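Local coordinates for protein beta-agarase B (Zobellia galactanivorans, PDB 4ATF) that hydrolyses the beta-1,4-galactosidic linkages of agarose in a random manner, with retention of the anomeric configuration, and gives the tetramer as the predominant product, at residues G81-R89 with L286-D297; Y159-S167 with G185-W194. The protein carries 1 engineered substitution. All coordinates share one frame; numbering follows the deposited sequence.

Contact 1: G81-R89 with L286-D297; sequences GELKMWATR and LSNIENNTFGVD. With NA (sodium ion), chain I.
L83 and M85 pair with V296 and F294 as hydrogen-bonded pairs of an antiparallel ladder, and K84 faces G295 between them in a non-hydrogen-bonded pair. V296 N donates to L83 O at 2.7 Å and F294 N to M85 O at 2.9 Å, while M85 N to F294 O is weak. E82 OE1 lies 3.6 Å from G295 CA, where a CB would clash.

Apolar contacts divide between the two faces of the ladder. On one, L83 CB lies 4.1 Å from V296 CB, and M85 SD sits at the edge of the F294 ring, 4.4 Å from CD2; I259 of strand 255-262 packs on L83, M85 and F294. On the other, W86 and I289 run side by side, with I289 CG2 4.0 Å from W86 CD1. Farther along, L286 CD1 lies over one face of the R89 guanidinium.

Among the polar groups, T293 OG1, which W86 CB touches, donates to I289 O at 2.7 Å from above the carbonyl plane; N292 N reaches the same oxygen from the opposite face. R89 NH1 makes a salt bridge with D283 and bonds to P281 O, and NH2 bonds to D94 O.

Metal bonds close the far end. With CG anti to the backbone N (chi1 -175°), D297 puts OD1 2.4 Å from the sodium ion, which its own O, G81 O and a water also bind; OD2 makes a salt bridge with R116. N37 and E39 complete this sodium site, which joins the turn before strand 82-89 to strand 293-306 at one end of this strand pair in the GH16 beta-sandwich (jelly roll).

Contact 2: Y159-S167 with G185-W194; sequences YFSKKVHIS and GSWFEDGTVW
V164 and F188 form a hydrogen-bonded antiparallel pair and H165 and W187 the non-hydrogen-bonded pair beside it, with I166 N bonding to S186 O at 2.8 Å to continue the ladder.

H165 lies on one face of the W187 indole in an offset stack, centroids 4.3 Å apart and planes at 24°. CB already sits over the six-membered ring, and with CG anti to the backbone N (chi1 -173°) the imidazole swings over it too; H165 CD2 lies 3.3 Å from W187 CE2. H165 ND1 bonds to OD2 of D143, an engineered residue at the position assigned by similarity to the proton donor. A water links H165 NE2 to S186 OG, which also bonds to D183 O. K163 CB meets the indole edge, and F160 CD1 touches CZ3. Replacing W187 by an alanine would probably strip one face of the H165 imidazole of its stacking partner and leave the ring less firmly placed beside the bound sugar.

K163 bends at its last torsion (chi4 52°), bringing NZ over the centre of the Y159 ring and 2.8 Å from Y159 O. A salt bridge also joins K163 NZ to E189 OE1, 2.7 Å away on the syn side. W194 NE1 donates to K162 O at 3.2 Å from above the carbonyl plane, V164 CG1 rests on one face of the indole, and T192 CG2 on the other.

Helix 158-161 leads through K162 and K163 into strand 164-172, which pairs with short strand 187-188 and with strand 137-145. I215 of strand 210-215 packs on V164, F188 and W194, and V220 of strand 218-224 on I166 and F188.

Both contacts are antiparallel strand pairings, partly buried, within the GH16 domain, and their nearest atoms lie about 9 Å apart without touching. Contact 1 joins two long strands distant in sequence; contact 2 joins segments only 18 residues apart at their closest ends, on the stretch of chain between the two halves of contact 1. Apolar side chains line one face of contact 1, which ends at a sodium site; the side chain of its F294 stays about 9 Å from a bound galactose. Contact 2 meets the substrate directly: Y159, F160, H165 and W187 belong to the glycan pocket. Its chemistry is aromatic stacking and a lysine-glutamate salt bridge, where contact 1 has metal coordination.

Contact 1: G81-R89 with L286-D297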
loop_
_atom_site.group_PDB
_atom_site.type_symbol
_atom_site.label_atom_id
_atom_site.label_comp_id
_atom_site.label_asym_id
_atom_site.label_seq_id
_atom_site.Cartn_x
_atom_site.Cartn_y
_atom_site.Cartn_z
ATOM N N GLY A 81 15.814 -13.416 2.380
ATOM C CA GLY A 81 14.477 -13.867 1.988
ATOM C C GLY A 81 13.361 -12.830 1.941
ATOM O O GLY A 81 12.208 -13.195 1.636
ATOM N N GLU A 82 13.670 -11.552 2.233
ATOM C CA GLU A 82 12.640 -10.513 2.239
ATOM C C GLU A 82 13.085 -9.271 1.486
ATOM O O GLU A 82 14.239 -8.909 1.541
ATOM C CB GLU A 82 12.335 -10.037 3.692
ATOM C CG GLU A 82 11.915 -11.100 4.624
ATOM C CD GLU A 82 11.862 -10.632 6.050
ATOM O OE1 GLU A 82 11.630 -9.434 6.377
ATOM O OE2 GLU A 82 12.032 -11.504 6.861
ATOM N N LEU A 83 12.133 -8.581 0.877
ATOM C CA LEU A 83 12.271 -7.173 0.544
ATOM C C LEU A 83 12.219 -6.416 1.866
ATOM O O LEU A 83 11.286 -6.644 2.665
ATOM C CB LEU A 83 11.070 -6.732 -0.361
ATOM C CG LEU A 83 10.885 -5.206 -0.634
ATOM C CD1 LEU A 83 12.138 -4.598 -1.405
ATOM C CD2 LEU A 83 9.613 -4.961 -1.381
ATOM N N LYS A 84 13.209 -5.546 2.097
ATOM C CA LYS A 84 13.247 -4.687 3.268
ATOM C C LYS A 84 13.473 -3.196 2.912
ATOM O O LYS A 84 14.064 -2.888 1.905
ATOM C CB LYS A 84 14.310 -5.183 4.232
ATOM C CG LYS A 84 14.039 -6.638 4.738
ATOM C CD LYS A 84 15.187 -7.006 5.629
ATOM C CE LYS A 84 15.211 -8.507 5.928
ATOM N NZ LYS A 84 16.171 -8.885 7.017
ATOM N N MET A 85 13.014 -2.283 3.754
ATOM C CA MET A 85 12.998 -0.865 3.471
ATOM C C MET A 85 13.111 -0.261 4.883
ATOM O O MET A 85 12.353 -0.678 5.779
ATOM C CB MET A 85 11.579 -0.570 2.919
ATOM C CG MET A 85 11.518 0.175 1.744
ATOM S SD MET A 85 9.772 -0.030 1.345
ATOM C CE MET A 85 10.072 -1.349 0.158
ATOM N N TRP A 86 13.988 0.709 5.117
ATOM C CA TRP A 86 14.065 1.301 6.458
ATOM C C TRP A 86 14.111 2.816 6.422
ATOM O O TRP A 86 14.216 3.398 5.345
ATOM C CB TRP A 86 15.254 0.722 7.282
ATOM C CG TRP A 86 16.645 1.262 7.056
ATOM C CD1 TRP A 86 17.396 1.953 7.975
ATOM C CD2 TRP A 86 17.493 1.077 5.909
ATOM N NE1 TRP A 86 18.636 2.245 7.469
ATOM C CE2 TRP A 86 18.737 1.730 6.202
ATOM C CE3 TRP A 86 17.327 0.459 4.668
ATOM C CZ2 TRP A 86 19.812 1.769 5.299
ATOM C CZ3 TRP A 86 18.414 0.486 3.746
ATOM C CH2 TRP A 86 19.642 1.126 4.086
ATOM N N ALA A 87 14.074 3.456 7.590
ATOM C CA ALA A 87 13.954 4.924 7.665
ATOM C C ALA A 87 15.125 5.586 8.476
ATOM O O ALA A 87 15.431 5.115 9.567
ATOM C CB ALA A 87 12.603 5.282 8.346
ATOM N N THR A 88 15.725 6.672 7.988
ATOM C CA THR A 88 16.755 7.396 8.767
ATOM C C THR A 88 16.503 8.898 8.613
ATOM O O THR A 88 16.049 9.336 7.530
ATOM C CB THR A 88 18.182 7.053 8.305
ATOM O OG1 THR A 88 18.288 7.281 6.880
ATOM C CG2 THR A 88 18.504 5.571 8.653
ATOM N N ARG A 89 16.760 9.673 9.667
ATOM C CA ARG A 89 16.676 11.154 9.570
ATOM C C ARG A 89 17.625 11.706 8.494
ATOM O O ARG A 89 18.816 11.325 8.397
ATOM C CB ARG A 89 17.010 11.808 10.918
ATOM C CG ARG A 89 16.521 13.263 11.040
ATOM C CD ARG A 89 15.662 13.281 12.333
ATOM N NE ARG A 89 14.354 13.392 11.897
ATOM C CZ ARG A 89 13.215 13.114 12.539
ATOM N NH1 ARG A 89 13.061 12.603 13.793
ATOM N NH2 ARG A 89 12.168 13.365 11.810
ATOM N N LEU A 286 13.874 6.508 16.007
ATOM C CA LEU A 286 14.598 6.105 14.786
ATOM C C LEU A 286 15.928 5.363 15.093
ATOM O O LEU A 286 16.465 4.695 14.214
ATOM C CB LEU A 286 14.919 7.313 13.877
ATOM C CG LEU A 286 13.683 7.960 13.210
ATOM C CD1 LEU A 286 14.096 9.304 12.420
ATOM C CD2 LEU A 286 12.955 6.985 12.290
ATOM N N SER A 287 16.465 5.522 16.293
ATOM C CA SER A 287 17.648 4.785 16.697
ATOM C C SER A 287 17.402 3.245 16.714
ATOM O O SER A 287 18.391 2.464 16.745
ATOM C CB SER A 287 18.210 5.294 18.052
ATOM O OG SER A 287 17.451 4.746 19.115
ATOM N N ASN A 288 16.144 2.793 16.743
ATOM C CA ASN A 288 15.867 1.356 16.691
ATOM C C ASN A 288 15.569 1.049 15.221
ATOM O O ASN A 288 14.489 1.392 14.735
ATOM C CB ASN A 288 14.769 0.881 17.690
ATOM C CG ASN A 288 14.605 -0.660 17.717
ATOM O OD1 ASN A 288 14.345 -1.277 16.695
ATOM N ND2 ASN A 288 14.774 -1.269 18.895
ATOM N N ILE A 289 16.571 0.480 14.508
ATOM C CA ILE A 289 16.445 0.144 13.087
ATOM C C ILE A 289 15.349 -0.900 12.834
ATOM O O ILE A 289 14.558 -0.740 11.886
ATOM C CB ILE A 289 17.792 -0.381 12.441
ATOM C CG1 ILE A 289 18.934 0.613 12.585
ATOM C CG2 ILE A 289 17.587 -0.786 10.938
ATOM C CD1 ILE A 289 18.619 1.941 11.917
ATOM N N GLU A 290 15.336 -1.984 13.616
ATOM C CA GLU A 290 14.367 -3.061 13.399
ATOM C C GLU A 290 12.900 -2.528 13.456
ATOM O O GLU A 290 12.039 -2.963 12.674
ATOM C CB GLU A 290 14.557 -4.199 14.400
ATOM C CG GLU A 290 13.720 -5.419 13.974
ATOM C CD GLU A 290 13.429 -6.444 15.070
ATOM O OE1 GLU A 290 14.009 -6.394 16.183
ATOM O OE2 GLU A 290 12.570 -7.315 14.797
ATOM N N ASN A 291 12.631 -1.596 14.381
ATOM C CA ASN A 291 11.277 -1.074 14.531
ATOM C C ASN A 291 10.858 -0.272 13.296
ATOM O O ASN A 291 9.662 -0.144 13.016
ATOM C CB ASN A 291 11.151 -0.181 15.753
ATOM C CG ASN A 291 11.099 -0.957 17.063
ATOM O OD1 ASN A 291 10.810 -2.153 17.099
ATOM N ND2 ASN A 291 11.396 -0.262 18.168
ATOM N N ASN A 292 11.850 0.292 12.597
ATOM C CA ASN A 292 11.597 1.075 11.403
ATOM C C ASN A 292 12.017 0.391 10.098
ATOM O O ASN A 292 12.305 1.055 9.121
ATOM C CB ASN A 292 12.308 2.426 11.552
ATOM C CG ASN A 292 11.761 3.189 12.739
ATOM O OD1 ASN A 292 10.710 3.798 12.624
ATOM N ND2 ASN A 292 12.433 3.114 13.881
ATOM N N THR A 293 11.953 -0.938 10.084
ATOM C CA THR A 293 12.204 -1.720 8.904
ATOM C C THR A 293 10.913 -2.495 8.522
ATOM O O THR A 293 10.384 -3.260 9.318
ATOM C CB THR A 293 13.406 -2.710 9.124
ATOM O OG1 THR A 293 14.566 -1.947 9.456
ATOM C CG2 THR A 293 13.708 -3.519 7.861
ATOM N N PHE A 294 10.438 -2.273 7.306
ATOM C CA PHE A 294 9.233 -2.902 6.764
ATOM C C PHE A 294 9.735 -4.089 5.931
ATOM O O PHE A 294 10.657 -3.917 5.104
ATOM C CB PHE A 294 8.492 -1.861 5.904
ATOM C CG PHE A 294 7.226 -2.383 5.253
ATOM C CD1 PHE A 294 6.406 -3.343 5.908
ATOM C CD2 PHE A 294 6.871 -1.944 3.986
ATOM C CE1 PHE A 294 5.222 -3.848 5.281
ATOM C CE2 PHE A 294 5.690 -2.388 3.362
ATOM C CZ PHE A 294 4.850 -3.349 4.007
ATOM N N GLY A 295 9.208 -5.291 6.196
ATOM C CA GLY A 295 9.686 -6.520 5.513
ATOM C C GLY A 295 8.542 -7.132 4.737
ATOM O O GLY A 295 7.396 -7.204 5.252
ATOM N N VAL A 296 8.831 -7.527 3.501
ATOM C CA VAL A 296 7.846 -8.190 2.646
ATOM C C VAL A 296 8.462 -9.520 2.251
ATOM O O VAL A 296 9.496 -9.548 1.606
ATOM C CB VAL A 296 7.458 -7.349 1.376
ATOM C CG1 VAL A 296 6.543 -8.146 0.432
ATOM C CG2 VAL A 296 6.755 -6.079 1.804
ATOM N N ASP A 297 7.866 -10.629 2.688
ATOM C CA ASP A 297 8.378 -11.969 2.354
ATOM C C ASP A 297 8.100 -12.272 0.863
ATOM O O ASP A 297 8.976 -12.782 0.145
ATOM C CB ASP A 297 7.701 -13.009 3.287
ATOM C CG ASP A 297 8.240 -14.435 3.106
ATOM O OD1 ASP A 297 9.270 -14.619 2.429
ATOM O OD2 ASP A 297 7.616 -15.388 3.643
HETATM NA NA NA I . 10.685 -14.333 0.550
HETATM O O HOH W 1 10.442 -16.713 0.396
#

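Contact 2: Y159-S167 with G185-W194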
loop_
_atom_site.group_PDB
_atom_site.type_symbol
_atom_site.label_atom_id
_atom_site.label_comp_id
_atom_site.label_asym_id
_atom_site.label_seq_id
_atom_site.Cartn_x
_atom_site.Cartn_y
_atom_site.Cartn_z
ATOM N N TYR A 159 -4.648 2.304 19.238
ATOM C CA TYR A 159 -5.751 2.675 18.319
ATOM C C TYR A 159 -5.415 2.347 16.863
ATOM O O TYR A 159 -6.284 1.858 16.088
ATOM C CB TYR A 159 -6.058 4.155 18.430
ATOM C CG TYR A 159 -7.209 4.560 17.523
ATOM C CD1 TYR A 159 -8.556 4.451 17.980
ATOM C CD2 TYR A 159 -6.976 5.041 16.227
ATOM C CE1 TYR A 159 -9.648 4.843 17.163
ATOM C CE2 TYR A 159 -8.061 5.418 15.393
ATOM C CZ TYR A 159 -9.412 5.332 15.893
ATOM O OH TYR A 159 -10.502 5.697 15.091
ATOM N N PHE A 160 -4.176 2.650 16.489
ATOM C CA PHE A 160 -3.635 2.282 15.181
ATOM C C PHE A 160 -2.974 0.903 15.053
ATOM O O PHE A 160 -3.072 0.262 13.958
ATOM C CB PHE A 160 -2.636 3.368 14.766
ATOM C CG PHE A 160 -3.317 4.671 14.442
ATOM C CD1 PHE A 160 -4.075 4.793 13.259
ATOM C CD2 PHE A 160 -3.295 5.749 15.348
ATOM C CE1 PHE A 160 -4.732 6.041 12.943
ATOM C CE2 PHE A 160 -3.980 6.990 15.040
ATOM C CZ PHE A 160 -4.674 7.126 13.829
ATOM N N SER A 161 -2.290 0.442 16.103
ATOM C CA SER A 161 -1.478 -0.818 15.990
ATOM C C SER A 161 -2.411 -2.027 15.705
ATOM O O SER A 161 -1.965 -3.058 15.190
ATOM C CB SER A 161 -0.693 -1.095 17.266
ATOM O OG SER A 161 -1.559 -1.615 18.227
ATOM N N LYS A 162 -3.710 -1.876 16.041
ATOM C CA LYS A 162 -4.688 -2.963 15.855
ATOM C C LYS A 162 -5.523 -2.768 14.584
ATOM O O LYS A 162 -6.463 -3.495 14.358
ATOM C CB LYS A 162 -5.551 -3.139 17.086
ATOM C CG LYS A 162 -4.697 -3.600 18.345
ATOM C CD LYS A 162 -5.570 -3.680 19.606
ATOM C CE LYS A 162 -4.741 -4.319 20.691
ATOM N NZ LYS A 162 -5.338 -4.153 22.016
ATOM N N LYS A 163 -5.215 -1.781 13.749
ATOM C CA LYS A 163 -6.082 -1.460 12.531
ATOM C C LYS A 163 -5.295 -1.556 11.237
ATOM O O LYS A 163 -4.117 -1.188 11.188
ATOM C CB LYS A 163 -6.690 -0.031 12.583
ATOM C CG LYS A 163 -7.764 0.178 13.703
ATOM C CD LYS A 163 -8.348 1.587 13.620
ATOM C CE LYS A 163 -9.460 1.776 14.652
ATOM N NZ LYS A 163 -9.062 1.394 16.062
ATOM N N VAL A 164 -5.901 -2.113 10.185
ATOM C CA VAL A 164 -5.315 -1.914 8.852
ATOM C C VAL A 164 -6.331 -1.195 7.976
ATOM O O VAL A 164 -7.521 -1.517 8.030
ATOM C CB VAL A 164 -4.811 -3.199 8.176
ATOM C CG1 VAL A 164 -3.688 -3.814 8.953
ATOM C CG2 VAL A 164 -5.953 -4.183 7.893
ATOM N N HIS A 165 -5.860 -0.194 7.224
ATOM C CA HIS A 165 -6.730 0.645 6.434
ATOM C C HIS A 165 -6.864 0.002 5.061
ATOM O O HIS A 165 -5.876 -0.208 4.409
ATOM C CB HIS A 165 -6.101 1.995 6.294
ATOM C CG HIS A 165 -6.992 2.990 5.632
ATOM N ND1 HIS A 165 -6.523 3.905 4.727
ATOM C CD2 HIS A 165 -8.328 3.185 5.727
ATOM C CE1 HIS A 165 -7.540 4.640 4.297
ATOM N NE2 HIS A 165 -8.642 4.233 4.904
ATOM N N ILE A 166 -8.060 -0.368 4.671
ATOM C CA ILE A 166 -8.263 -1.042 3.390
ATOM C C ILE A 166 -9.157 -0.190 2.538
ATOM O O ILE A 166 -10.344 -0.165 2.754
ATOM C CB ILE A 166 -8.817 -2.532 3.557
ATOM C CG1 ILE A 166 -9.835 -2.621 4.714
ATOM C CG2 ILE A 166 -7.612 -3.492 3.851
ATOM C CD1 ILE A 166 -10.528 -4.007 4.819
ATOM N N SER A 167 -8.606 0.437 1.514
ATOM C CA SER A 167 -9.370 1.489 0.835
ATOM C C SER A 167 -8.942 1.604 -0.643
ATOM O O SER A 167 -8.179 0.763 -1.154
ATOM C CB SER A 167 -9.124 2.812 1.610
ATOM O OG SER A 167 -10.123 3.777 1.292
ATOM N N GLY A 185 -15.916 0.435 8.355
ATOM C CA GLY A 185 -15.404 -0.882 7.875
ATOM C C GLY A 185 -14.144 -0.726 7.022
ATOM O O GLY A 185 -13.437 -1.731 6.757
ATOM N N SER A 186 -13.820 0.517 6.619
ATOM C CA SER A 186 -12.534 0.786 5.882
ATOM C C SER A 186 -11.253 0.684 6.764
ATOM O O SER A 186 -10.106 0.693 6.239
ATOM C CB SER A 186 -12.562 2.199 5.173
ATOM O OG SER A 186 -12.522 3.234 6.155
ATOM N N TRP A 187 -11.448 0.571 8.079
ATOM C CA TRP A 187 -10.346 0.199 9.005
ATOM C C TRP A 187 -10.693 -1.122 9.672
ATOM O O TRP A 187 -11.603 -1.196 10.507
ATOM C CB TRP A 187 -10.115 1.295 10.104
ATOM C CG TRP A 187 -9.678 2.631 9.514
ATOM C CD1 TRP A 187 -10.491 3.566 8.871
ATOM C CD2 TRP A 187 -8.327 3.179 9.467
ATOM N NE1 TRP A 187 -9.721 4.646 8.450
ATOM C CE2 TRP A 187 -8.409 4.443 8.809
ATOM C CE3 TRP A 187 -7.070 2.733 9.946
ATOM C CZ2 TRP A 187 -7.272 5.284 8.624
ATOM C CZ3 TRP A 187 -5.940 3.562 9.788
ATOM C CH2 TRP A 187 -6.050 4.830 9.111
ATOM N N PHE A 188 -9.992 -2.172 9.277
ATOM C CA PHE A 188 -10.261 -3.498 9.820
ATOM C C PHE A 188 -9.525 -3.701 11.153
ATOM O O PHE A 188 -8.352 -3.360 11.273
ATOM C CB PHE A 188 -9.795 -4.587 8.790
ATOM C CG PHE A 188 -9.942 -5.976 9.294
ATOM C CD1 PHE A 188 -11.175 -6.660 9.181
ATOM C CD2 PHE A 188 -8.868 -6.624 9.950
ATOM C CE1 PHE A 188 -11.323 -7.953 9.728
ATOM C CE2 PHE A 188 -9.040 -7.925 10.485
ATOM C CZ PHE A 188 -10.277 -8.593 10.366
ATOM N N GLU A 189 -10.191 -4.334 12.115
ATOM C CA GLU A 189 -9.635 -4.602 13.415
ATOM C C GLU A 189 -10.266 -5.897 13.945
ATOM O O GLU A 189 -11.485 -6.017 13.914
ATOM C CB GLU A 189 -10.028 -3.448 14.364
ATOM C CG GLU A 189 -9.465 -3.641 15.778
ATOM C CD GLU A 189 -9.435 -2.355 16.660
ATOM O OE1 GLU A 189 -9.742 -1.259 16.153
ATOM O OE2 GLU A 189 -9.078 -2.470 17.865
ATOM N N ASP A 190 -9.475 -6.858 14.438
ATOM C CA ASP A 190 -10.097 -8.004 15.107
ATOM C C ASP A 190 -9.395 -8.361 16.395
ATOM O O ASP A 190 -9.694 -9.390 16.990
ATOM C CB ASP A 190 -10.203 -9.246 14.188
ATOM C CG ASP A 190 -8.836 -9.805 13.774
ATOM O OD1 ASP A 190 -7.767 -9.267 14.249
ATOM O OD2 ASP A 190 -8.850 -10.798 12.973
ATOM N N GLY A 191 -8.475 -7.514 16.846
ATOM C CA GLY A 191 -7.747 -7.824 18.093
ATOM C C GLY A 191 -6.263 -8.092 17.798
ATOM O O GLY A 191 -5.415 -7.910 18.676
ATOM N N THR A 192 -5.948 -8.518 16.580
ATOM C CA THR A 192 -4.542 -8.700 16.148
ATOM C C THR A 192 -3.707 -7.408 16.188
ATOM O O THR A 192 -4.184 -6.355 15.711
ATOM C CB THR A 192 -4.522 -9.206 14.686
ATOM O OG1 THR A 192 -5.326 -10.376 14.644
ATOM C CG2 THR A 192 -3.112 -9.569 14.235
ATOM N N VAL A 193 -2.485 -7.503 16.729
ATOM C CA VAL A 193 -1.528 -6.391 16.717
ATOM C C VAL A 193 -0.644 -6.741 15.543
ATOM O O VAL A 193 0.145 -7.684 15.631
ATOM C CB VAL A 193 -0.657 -6.281 18.044
ATOM C CG1 VAL A 193 0.368 -5.166 17.883
ATOM C CG2 VAL A 193 -1.532 -5.939 19.299
ATOM N N TRP A 194 -0.786 -5.982 14.461
ATOM C CA TRP A 194 -0.256 -6.314 13.137
ATOM C C TRP A 194 1.280 -6.414 13.152
ATOM O O TRP A 194 1.833 -7.259 12.415
ATOM C CB TRP A 194 -0.776 -5.328 12.049
ATOM C CG TRP A 194 -2.291 -5.459 12.029
ATOM C CD1 TRP A 194 -3.166 -4.581 12.555
ATOM C CD2 TRP A 194 -3.065 -6.591 11.573
ATOM N NE1 TRP A 194 -4.448 -5.068 12.457
ATOM C CE2 TRP A 194 -4.423 -6.307 11.874
ATOM C CE3 TRP A 194 -2.737 -7.820 10.970
ATOM C CZ2 TRP A 194 -5.474 -7.183 11.573
ATOM C CZ3 TRP A 194 -3.774 -8.707 10.657
ATOM C CH2 TRP A 194 -5.145 -8.373 10.943
HETATM O O HOH W 2 -6.748 -6.024 14.968
HETATM O O HOH W 3 -11.220 5.241 4.980
#